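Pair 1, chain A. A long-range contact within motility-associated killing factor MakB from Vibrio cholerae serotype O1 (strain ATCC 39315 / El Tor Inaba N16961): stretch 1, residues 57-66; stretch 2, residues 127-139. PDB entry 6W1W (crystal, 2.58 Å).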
# COMPACT_ATOMS: atom_id res chain seq x y z
N ILE A 57 -6.82 4.81 -19.48
CA ILE A 57 -5.39 5.11 -19.46
C ILE A 57 -4.86 5.15 -18.03
O ILE A 57 -3.68 4.87 -17.81
CB ILE A 57 -5.06 6.41 -20.22
CG1 ILE A 57 -5.44 7.64 -19.40
CG2 ILE A 57 -5.75 6.43 -21.60
CD1 ILE A 57 -5.05 8.94 -20.07
N LEU A 58 -5.71 5.48 -17.05
CA LEU A 58 -5.29 5.37 -15.65
C LEU A 58 -4.94 3.93 -15.31
O LEU A 58 -3.94 3.67 -14.63
CB LEU A 58 -6.40 5.88 -14.73
CG LEU A 58 -6.18 5.59 -13.23
CD1 LEU A 58 -5.05 6.43 -12.67
CD2 LEU A 58 -7.46 5.79 -12.44
N ARG A 59 -5.77 2.99 -15.75
CA ARG A 59 -5.44 1.58 -15.60
C ARG A 59 -4.12 1.25 -16.29
O ARG A 59 -3.29 0.51 -15.75
CB ARG A 59 -6.58 0.72 -16.15
CG ARG A 59 -6.78 -0.62 -15.46
CD ARG A 59 -7.70 -1.52 -16.28
NE ARG A 59 -8.76 -0.77 -16.95
CZ ARG A 59 -9.91 -0.42 -16.39
NH1 ARG A 59 -10.18 -0.77 -15.13
NH2 ARG A 59 -10.81 0.27 -17.08
N ALA A 60 -3.90 1.82 -17.48
CA ALA A 60 -2.70 1.50 -18.25
C ALA A 60 -1.47 2.24 -17.73
O ALA A 60 -0.35 1.70 -17.80
CB ALA A 60 -2.91 1.83 -19.73
N VAL A 61 -1.64 3.45 -17.21
CA VAL A 61 -0.52 4.19 -16.64
C VAL A 61 0.10 3.42 -15.48
O VAL A 61 1.32 3.39 -15.31
CB VAL A 61 -0.98 5.60 -16.22
CG1 VAL A 61 -0.07 6.16 -15.14
CG2 VAL A 61 -0.99 6.53 -17.43
N MET A 62 -0.74 2.75 -14.68
CA MET A 62 -0.24 2.01 -13.53
C MET A 62 0.30 0.64 -13.89
O MET A 62 0.96 0.02 -13.05
CB MET A 62 -1.35 1.87 -12.48
CG MET A 62 -1.94 3.20 -12.06
SD MET A 62 -0.67 4.39 -11.58
CE MET A 62 0.01 3.59 -10.13
N ASN A 63 0.04 0.15 -15.11
CA ASN A 63 0.52 -1.17 -15.52
C ASN A 63 2.04 -1.28 -15.44
O ASN A 63 2.56 -2.40 -15.31
CB ASN A 63 0.05 -1.48 -16.94
CG ASN A 63 0.37 -2.90 -17.36
OD1 ASN A 63 1.45 -3.17 -17.89
ND2 ASN A 63 -0.57 -3.81 -17.14
N GLU A 64 2.75 -0.17 -15.52
CA GLU A 64 4.21 -0.22 -15.41
C GLU A 64 4.64 -0.57 -14.00
O GLU A 64 5.45 -1.48 -13.79
CB GLU A 64 4.81 1.12 -15.85
CG GLU A 64 6.32 1.17 -15.77
CD GLU A 64 6.85 2.59 -15.84
OE1 GLU A 64 6.03 3.53 -15.87
OE2 GLU A 64 8.09 2.76 -15.85
N PHE A 65 4.10 0.14 -13.00
CA PHE A 65 4.43 -0.16 -11.61
C PHE A 65 3.81 -1.47 -11.16
O PHE A 65 4.42 -2.21 -10.38
CB PHE A 65 3.98 1.01 -10.72
CG PHE A 65 3.08 0.61 -9.58
CD1 PHE A 65 1.70 0.54 -9.76
CD2 PHE A 65 3.60 0.32 -8.32
CE1 PHE A 65 0.86 0.18 -8.71
CE2 PHE A 65 2.76 -0.04 -7.28
CZ PHE A 65 1.39 -0.11 -7.47
N MET A 66 2.60 -1.79 -11.66
CA MET A 66 1.89 -2.99 -11.24
C MET A 66 2.73 -4.25 -11.41
O MET A 66 2.62 -5.19 -10.61
CB MET A 66 0.58 -3.12 -12.02
CG MET A 66 -0.11 -4.48 -11.94
SD MET A 66 -1.45 -4.69 -13.14
CE MET A 66 -1.79 -6.44 -12.96
N VAL A 127 11.38 4.22 -8.37
CA VAL A 127 10.31 3.62 -9.15
C VAL A 127 8.95 4.07 -8.62
O VAL A 127 8.04 4.38 -9.40
CB VAL A 127 10.43 2.08 -9.14
CG1 VAL A 127 9.37 1.47 -10.03
CG2 VAL A 127 11.82 1.66 -9.59
N PHE A 128 8.80 4.14 -7.30
CA PHE A 128 7.54 4.61 -6.73
C PHE A 128 7.34 6.10 -6.97
O PHE A 128 6.22 6.55 -7.23
CB PHE A 128 7.48 4.30 -5.23
CG PHE A 128 7.26 2.84 -4.93
CD1 PHE A 128 7.63 2.30 -3.71
CD2 PHE A 128 6.68 2.00 -5.87
CE1 PHE A 128 7.43 0.96 -3.43
CE2 PHE A 128 6.48 0.66 -5.61
CZ PHE A 128 6.85 0.13 -4.38
N THR A 129 8.41 6.89 -6.89
CA THR A 129 8.29 8.33 -7.12
C THR A 129 7.82 8.62 -8.54
O THR A 129 7.15 9.63 -8.78
CB THR A 129 9.62 9.02 -6.84
OG1 THR A 129 10.14 8.58 -5.59
CG2 THR A 129 9.43 10.53 -6.78
N LYS A 130 8.15 7.74 -9.49
CA LYS A 130 7.67 7.94 -10.85
C LYS A 130 6.20 7.53 -10.99
O LYS A 130 5.40 8.25 -11.59
CB LYS A 130 8.55 7.17 -11.84
CG LYS A 130 8.38 7.62 -13.28
CD LYS A 130 9.23 6.80 -14.22
CE LYS A 130 8.88 5.32 -14.12
NZ LYS A 130 9.62 4.49 -15.11
N SER A 131 5.83 6.38 -10.41
CA SER A 131 4.44 5.93 -10.47
C SER A 131 3.51 6.81 -9.65
O SER A 131 2.30 6.84 -9.92
CB SER A 131 4.35 4.48 -10.01
OG SER A 131 4.96 4.31 -8.75
N TYR A 132 4.02 7.51 -8.64
CA TYR A 132 3.20 8.49 -7.94
C TYR A 132 2.80 9.63 -8.88
O TYR A 132 1.61 9.95 -9.01
CB TYR A 132 3.93 9.04 -6.72
CG TYR A 132 3.26 10.26 -6.11
CD1 TYR A 132 2.10 10.14 -5.35
CD2 TYR A 132 3.78 11.54 -6.31
CE1 TYR A 132 1.49 11.25 -4.80
CE2 TYR A 132 3.17 12.65 -5.76
CZ TYR A 132 2.02 12.50 -5.01
OH TYR A 132 1.42 13.61 -4.46
N ASN A 133 3.79 10.23 -9.55
CA ASN A 133 3.51 11.33 -10.47
C ASN A 133 2.69 10.85 -11.66
O ASN A 133 1.86 11.60 -12.19
CB ASN A 133 4.81 11.97 -10.95
CG ASN A 133 5.58 12.64 -9.83
OD1 ASN A 133 6.75 12.32 -9.58
ND2 ASN A 133 4.94 13.58 -9.15
N GLN A 134 2.91 9.61 -12.10
CA GLN A 134 2.09 9.03 -13.16
C GLN A 134 0.64 8.90 -12.71
O GLN A 134 -0.29 9.28 -13.44
CB GLN A 134 2.67 7.68 -13.58
CG GLN A 134 3.86 7.82 -14.51
CD GLN A 134 3.59 8.82 -15.61
OE1 GLN A 134 4.11 9.94 -15.59
NE2 GLN A 134 2.75 8.44 -16.56
N ALA A 135 0.42 8.37 -11.50
CA ALA A 135 -0.93 8.26 -10.96
C ALA A 135 -1.54 9.63 -10.73
O ALA A 135 -2.74 9.84 -10.96
CB ALA A 135 -0.92 7.45 -9.67
N LYS A 136 -0.73 10.60 -10.27
CA LYS A 136 -1.23 11.96 -10.11
C LYS A 136 -1.59 12.60 -11.45
O LYS A 136 -2.51 13.42 -11.51
CB LYS A 136 -0.19 12.81 -9.38
CG LYS A 136 -0.13 12.54 -7.88
CD LYS A 136 -1.51 12.73 -7.29
CE LYS A 136 -1.66 12.02 -5.96
NZ LYS A 136 -3.09 11.97 -5.55
N ASN A 137 -0.89 12.22 -12.52
CA ASN A 137 -1.21 12.78 -13.84
C ASN A 137 -2.55 12.27 -14.35
O ASN A 137 -3.43 13.07 -14.71
CB ASN A 137 -0.10 12.44 -14.84
CG ASN A 137 0.93 13.55 -14.97
OD1 ASN A 137 0.69 14.70 -14.59
ND2 ASN A 137 2.10 13.21 -15.53
N ALA A 138 -2.74 10.95 -14.39
CA ALA A 138 -3.98 10.39 -14.91
C ALA A 138 -5.17 10.78 -14.04
O ALA A 138 -6.31 10.83 -14.54
CB ALA A 138 -3.88 8.87 -15.02
N GLU A 139 -4.95 11.05 -12.76
CA GLU A 139 -6.03 11.52 -11.90
C GLU A 139 -6.49 12.91 -12.31
O GLU A 139 -7.69 13.15 -12.50
CB GLU A 139 -5.59 11.50 -10.43
CG GLU A 139 -5.75 10.15 -9.74
CD GLU A 139 -5.01 10.08 -8.42
OE1 GLU A 139 -4.78 11.15 -7.81
OE2 GLU A 139 -4.64 8.96 -8.00

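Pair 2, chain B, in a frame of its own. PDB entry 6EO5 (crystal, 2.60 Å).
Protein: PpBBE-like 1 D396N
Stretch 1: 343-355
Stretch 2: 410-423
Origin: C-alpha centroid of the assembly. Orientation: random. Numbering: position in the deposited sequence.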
# COMPACT_ATOMS: atom_id res chain seq x y z
N LEU B 343 10.97 12.06 16.56
CA LEU B 343 11.67 11.43 17.65
C LEU B 343 12.58 12.44 18.35
O LEU B 343 13.24 13.26 17.70
CB LEU B 343 12.49 10.24 17.15
CG LEU B 343 11.71 9.12 16.44
CD1 LEU B 343 12.66 8.09 15.86
CD2 LEU B 343 10.72 8.48 17.39
N SER B 344 12.58 12.40 19.67
CA SER B 344 13.59 13.08 20.47
C SER B 344 14.98 12.67 20.00
O SER B 344 15.12 11.69 19.26
CB SER B 344 13.42 12.75 21.95
OG SER B 344 13.67 11.38 22.22
N ASP B 345 16.02 13.40 20.42
CA ASP B 345 17.36 12.97 20.05
C ASP B 345 17.68 11.61 20.67
O ASP B 345 18.32 10.76 20.03
CB ASP B 345 18.40 14.01 20.48
CG ASP B 345 18.38 15.27 19.59
OD1 ASP B 345 17.69 15.29 18.53
OD2 ASP B 345 19.07 16.24 19.95
N ALA B 346 17.21 11.37 21.89
CA ALA B 346 17.41 10.07 22.52
C ALA B 346 16.73 8.97 21.73
O ALA B 346 17.29 7.88 21.56
CB ALA B 346 16.88 10.11 23.96
N GLY B 347 15.51 9.24 21.23
CA GLY B 347 14.83 8.27 20.39
C GLY B 347 15.56 7.97 19.09
O GLY B 347 15.59 6.82 18.64
N ILE B 348 16.15 8.99 18.46
CA ILE B 348 16.87 8.75 17.21
C ILE B 348 18.06 7.82 17.45
O ILE B 348 18.31 6.90 16.66
CB ILE B 348 17.30 10.08 16.56
CG1 ILE B 348 16.08 10.91 16.19
CG2 ILE B 348 18.13 9.82 15.31
CD1 ILE B 348 16.41 12.26 15.63
N ASN B 349 18.80 8.02 18.54
CA ASN B 349 19.92 7.13 18.85
C ASN B 349 19.44 5.72 19.20
O ASN B 349 20.08 4.74 18.82
CB ASN B 349 20.76 7.68 20.00
CG ASN B 349 21.59 8.84 19.57
OD1 ASN B 349 22.54 8.71 18.79
ND2 ASN B 349 21.26 10.01 20.09
N ALA B 350 18.35 5.62 19.96
CA ALA B 350 17.83 4.30 20.32
C ALA B 350 17.41 3.53 19.08
O ALA B 350 17.64 2.32 18.98
CB ALA B 350 16.67 4.44 21.31
N MET B 351 16.81 4.24 18.12
CA MET B 351 16.41 3.63 16.86
C MET B 351 17.61 3.12 16.08
O MET B 351 17.63 1.97 15.63
CB MET B 351 15.61 4.64 16.04
CG MET B 351 15.16 4.14 14.72
SD MET B 351 14.28 5.44 13.85
CE MET B 351 15.62 6.55 13.43
N ILE B 352 18.64 3.96 15.93
CA ILE B 352 19.82 3.57 15.16
C ILE B 352 20.59 2.47 15.88
O ILE B 352 21.07 1.52 15.26
CB ILE B 352 20.71 4.79 14.85
CG1 ILE B 352 19.90 5.86 14.10
CG2 ILE B 352 21.95 4.37 14.06
CD1 ILE B 352 20.62 7.18 13.94
N ASN B 353 20.71 2.57 17.21
CA ASN B 353 21.40 1.51 17.93
C ASN B 353 20.66 0.18 17.76
O ASN B 353 21.29 -0.85 17.48
CB ASN B 353 21.55 1.86 19.41
CG ASN B 353 22.50 3.01 19.63
OD1 ASN B 353 23.30 3.35 18.75
ND2 ASN B 353 22.42 3.63 20.80
N ALA B 354 19.33 0.20 17.91
CA ALA B 354 18.53 -1.00 17.68
C ALA B 354 18.70 -1.51 16.26
O ALA B 354 18.86 -2.72 16.05
CB ALA B 354 17.06 -0.71 17.98
N MET B 355 18.67 -0.62 15.27
CA MET B 355 18.90 -1.05 13.89
C MET B 355 20.27 -1.72 13.75
O MET B 355 20.40 -2.74 13.07
CB MET B 355 18.78 0.14 12.92
CG MET B 355 19.15 -0.21 11.49
SD MET B 355 19.08 1.13 10.29
CE MET B 355 20.56 2.05 10.72
N SER B 410 12.66 -11.69 15.42
CA SER B 410 12.91 -11.10 16.73
C SER B 410 13.61 -9.76 16.59
O SER B 410 13.31 -8.83 17.35
CB SER B 410 13.76 -12.06 17.56
OG SER B 410 12.92 -13.03 18.14
N TYR B 411 14.54 -9.65 15.64
CA TYR B 411 15.25 -8.40 15.43
C TYR B 411 14.29 -7.26 15.09
O TYR B 411 14.33 -6.20 15.72
CB TYR B 411 16.29 -8.60 14.32
CG TYR B 411 16.82 -7.34 13.71
CD1 TYR B 411 17.64 -6.49 14.44
CD2 TYR B 411 16.54 -7.02 12.39
CE1 TYR B 411 18.15 -5.34 13.87
CE2 TYR B 411 17.05 -5.88 11.81
CZ TYR B 411 17.85 -5.04 12.55
OH TYR B 411 18.35 -3.90 11.98
N ILE B 412 13.39 -7.48 14.13
CA ILE B 412 12.53 -6.38 13.71
C ILE B 412 11.44 -6.10 14.74
O ILE B 412 10.90 -4.98 14.78
CB ILE B 412 11.94 -6.66 12.31
CG1 ILE B 412 11.59 -5.35 11.63
CG2 ILE B 412 10.74 -7.58 12.39
CD1 ILE B 412 12.79 -4.60 11.06
N THR B 413 11.11 -7.07 15.59
CA THR B 413 10.13 -6.83 16.64
C THR B 413 10.76 -6.10 17.83
O THR B 413 10.11 -5.23 18.43
CB THR B 413 9.52 -8.16 17.08
OG1 THR B 413 8.78 -8.70 15.97
CG2 THR B 413 8.59 -7.96 18.27
N ARG B 414 12.00 -6.44 18.19
CA ARG B 414 12.75 -5.63 19.14
C ARG B 414 12.81 -4.18 18.67
O ARG B 414 12.58 -3.25 19.45
CB ARG B 414 14.16 -6.18 19.30
CG ARG B 414 14.30 -7.39 20.16
CD ARG B 414 15.78 -7.71 20.29
NE ARG B 414 16.34 -8.38 19.11
CZ ARG B 414 16.61 -9.68 19.05
NH1 ARG B 414 16.37 -10.46 20.12
NH2 ARG B 414 17.12 -10.22 17.93
N TYR B 415 13.14 -3.98 17.39
CA TYR B 415 13.26 -2.64 16.84
C TYR B 415 11.95 -1.88 16.99
O TYR B 415 11.94 -0.72 17.43
CB TYR B 415 13.67 -2.73 15.37
CG TYR B 415 13.74 -1.39 14.64
CD1 TYR B 415 12.59 -0.78 14.13
CD2 TYR B 415 14.96 -0.75 14.44
CE1 TYR B 415 12.66 0.44 13.46
CE2 TYR B 415 15.03 0.46 13.77
CZ TYR B 415 13.89 1.05 13.28
OH TYR B 415 13.98 2.24 12.61
N TRP B 416 10.83 -2.51 16.63
CA TRP B 416 9.54 -1.85 16.77
C TRP B 416 9.28 -1.44 18.21
O TRP B 416 8.73 -0.36 18.47
CB TRP B 416 8.41 -2.76 16.27
CG TRP B 416 7.08 -2.07 16.20
CD1 TRP B 416 6.51 -1.50 15.10
CD2 TRP B 416 6.14 -1.87 17.28
NE1 TRP B 416 5.29 -0.95 15.42
CE2 TRP B 416 5.04 -1.17 16.75
CE3 TRP B 416 6.13 -2.21 18.64
CZ2 TRP B 416 3.93 -0.80 17.52
CZ3 TRP B 416 5.03 -1.85 19.41
CH2 TRP B 416 3.95 -1.14 18.85
N LYS B 417 9.69 -2.27 19.17
CA LYS B 417 9.43 -1.95 20.57
C LYS B 417 10.32 -0.81 21.06
O LYS B 417 9.89 -0.03 21.92
CB LYS B 417 9.60 -3.19 21.44
CG LYS B 417 8.47 -4.19 21.27
CD LYS B 417 8.66 -5.40 22.17
CE LYS B 417 7.65 -6.48 21.85
NZ LYS B 417 7.83 -7.67 22.73
N VAL B 418 11.55 -0.71 20.54
CA VAL B 418 12.41 0.43 20.87
C VAL B 418 11.78 1.73 20.37
O VAL B 418 11.60 2.68 21.14
CB VAL B 418 13.82 0.24 20.30
CG1 VAL B 418 14.64 1.51 20.48
CG2 VAL B 418 14.52 -0.94 20.96
N VAL B 419 11.42 1.78 19.09
CA VAL B 419 10.84 3.00 18.55
C VAL B 419 9.53 3.34 19.28
O VAL B 419 9.23 4.51 19.52
CB VAL B 419 10.63 2.90 17.03
CG1 VAL B 419 9.90 4.15 16.50
CG2 VAL B 419 11.96 2.69 16.32
N ARG B 420 8.75 2.31 19.64
CA ARG B 420 7.44 2.52 20.26
C ARG B 420 7.52 3.44 21.48
O ARG B 420 6.61 4.24 21.72
CB ARG B 420 6.84 1.17 20.67
CG ARG B 420 5.58 1.28 21.53
CD ARG B 420 4.48 1.87 20.70
NE ARG B 420 3.22 2.00 21.41
CZ ARG B 420 2.78 3.13 21.97
NH1 ARG B 420 3.52 4.23 21.92
NH2 ARG B 420 1.60 3.16 22.57
N THR B 421 8.60 3.32 22.26
CA THR B 421 8.83 4.18 23.42
C THR B 421 8.80 5.66 23.05
O THR B 421 8.41 6.49 23.87
CB THR B 421 10.16 3.81 24.07
OG1 THR B 421 10.06 2.51 24.66
CG2 THR B 421 10.57 4.82 25.12
N TYR B 422 9.21 6.01 21.83
CA TYR B 422 9.36 7.40 21.45
C TYR B 422 8.31 7.87 20.45
O TYR B 422 8.35 9.04 20.04
CB TYR B 422 10.76 7.66 20.89
CG TYR B 422 11.88 7.22 21.81
CD1 TYR B 422 12.35 8.05 22.81
CD2 TYR B 422 12.44 5.95 21.69
CE1 TYR B 422 13.36 7.63 23.67
CE2 TYR B 422 13.46 5.53 22.52
CZ TYR B 422 13.91 6.38 23.51
OH TYR B 422 14.92 5.96 24.35
N ALA B 423 7.37 7.02 20.05
CA ALA B 423 6.45 7.34 18.97
C ALA B 423 5.02 7.06 19.44
O ALA B 423 4.72 7.07 20.64
CB ALA B 423 6.83 6.55 17.71
O HOH W 1 10.23 11.25 20.92

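Where pair 1 sets a leucine against an alanine, pair 2 sets a glycine against a tyrosine, and this reversal of bulk is the sharpest difference between two otherwise closely similar helix pairs. In pair 1, L58(A), whose CA-to-CB bond points sideways, has its CD1 3.6 Å from CB of A138(A), whose small side chain points toward the first helix. At the matching positions of pair 2, G347(B) offers bare backbone and Y422(B) supplies the volume. The tyrosine ring lies flat over the glycine, with G347(B) CA 3.3 Å from the centroid of the Y422(B) ring and 8° off its normal, a CH-pi contact. With the ring where it is, an ideal CB on G347(B) would fall 2.8 Å from CG of Y422(B), a clash.

The frame around this exchange is shared. Both pairs are nearly antiparallel, at 176° in pair 1 and 175° in pair 2, with axes 9.3 and 9.0 Å apart at closest approach, and the central residues superpose with an RMSD of 0.7 Å. The match loosens at A138(A) and Y422(B), whose CA atoms lie 1.8 Å apart after superposition; Y422(B) belongs to a type I turn running from R420(B) to A423(B), whereas A138(A) sits within a continuing helix.

About one helical turn along, V61(A) matches A350(B), and Q134(A) matches V418(B). Here the valine changes sides. CG1 of V61(A) packs 3.5 Å from CB of Q134(A), using the aliphatic base of a polar residue, while in pair 2 CB of A350(B) meets CG1 of V418(B) at 3.7 Å. The alanine also touches the tyrosine, its CB 3.6 Å from CE2 of Y422(B), so the large ring serves more than one small neighbour.

The methionines M62(A) and M351(B) coincide, yet they are folded differently. M62(A) is m at all three chi angles and brings SD to 3.6 Å from CB of A135(A). M351(B) runs t, t, p and places CG 3.9 Å from CG2 of V419(B), the residue matching A135(A), and 3.1 Å from OH of Y415(B).

At the far end the bulk is not exchanged: a phenylalanine against a serine becomes a methionine against a tyrosine. F65(A) packs CB 3.6 Å from CB of S131(A), and its ring edge meets CE2 of F128(A), 4.0 Å from F65(A) CD2. The side chain of its counterpart M355(B) starts sideways and its end leads away; the contact with Y415(B), the match of S131(A), is made near the base, M355(B) CB lying 3.9 Å from Y415(B) CE2.

Polar links differ as well. Pair 1 joins its helices by a salt bridge with a very short hydrogen bond, from NZ of K130(A) to OE2 of E64(A) at 2.4 Å; their counterparts R414(B) and N353(B) make no contact across the pair. Pair 2 uses a side chain to reach backbone, OH of Y411(B) donating to O of M355(B) at 2.6 Å. The example shows that nearly the same helix spacing can be filled by quite different pairs of side chains, with bulk on either helix.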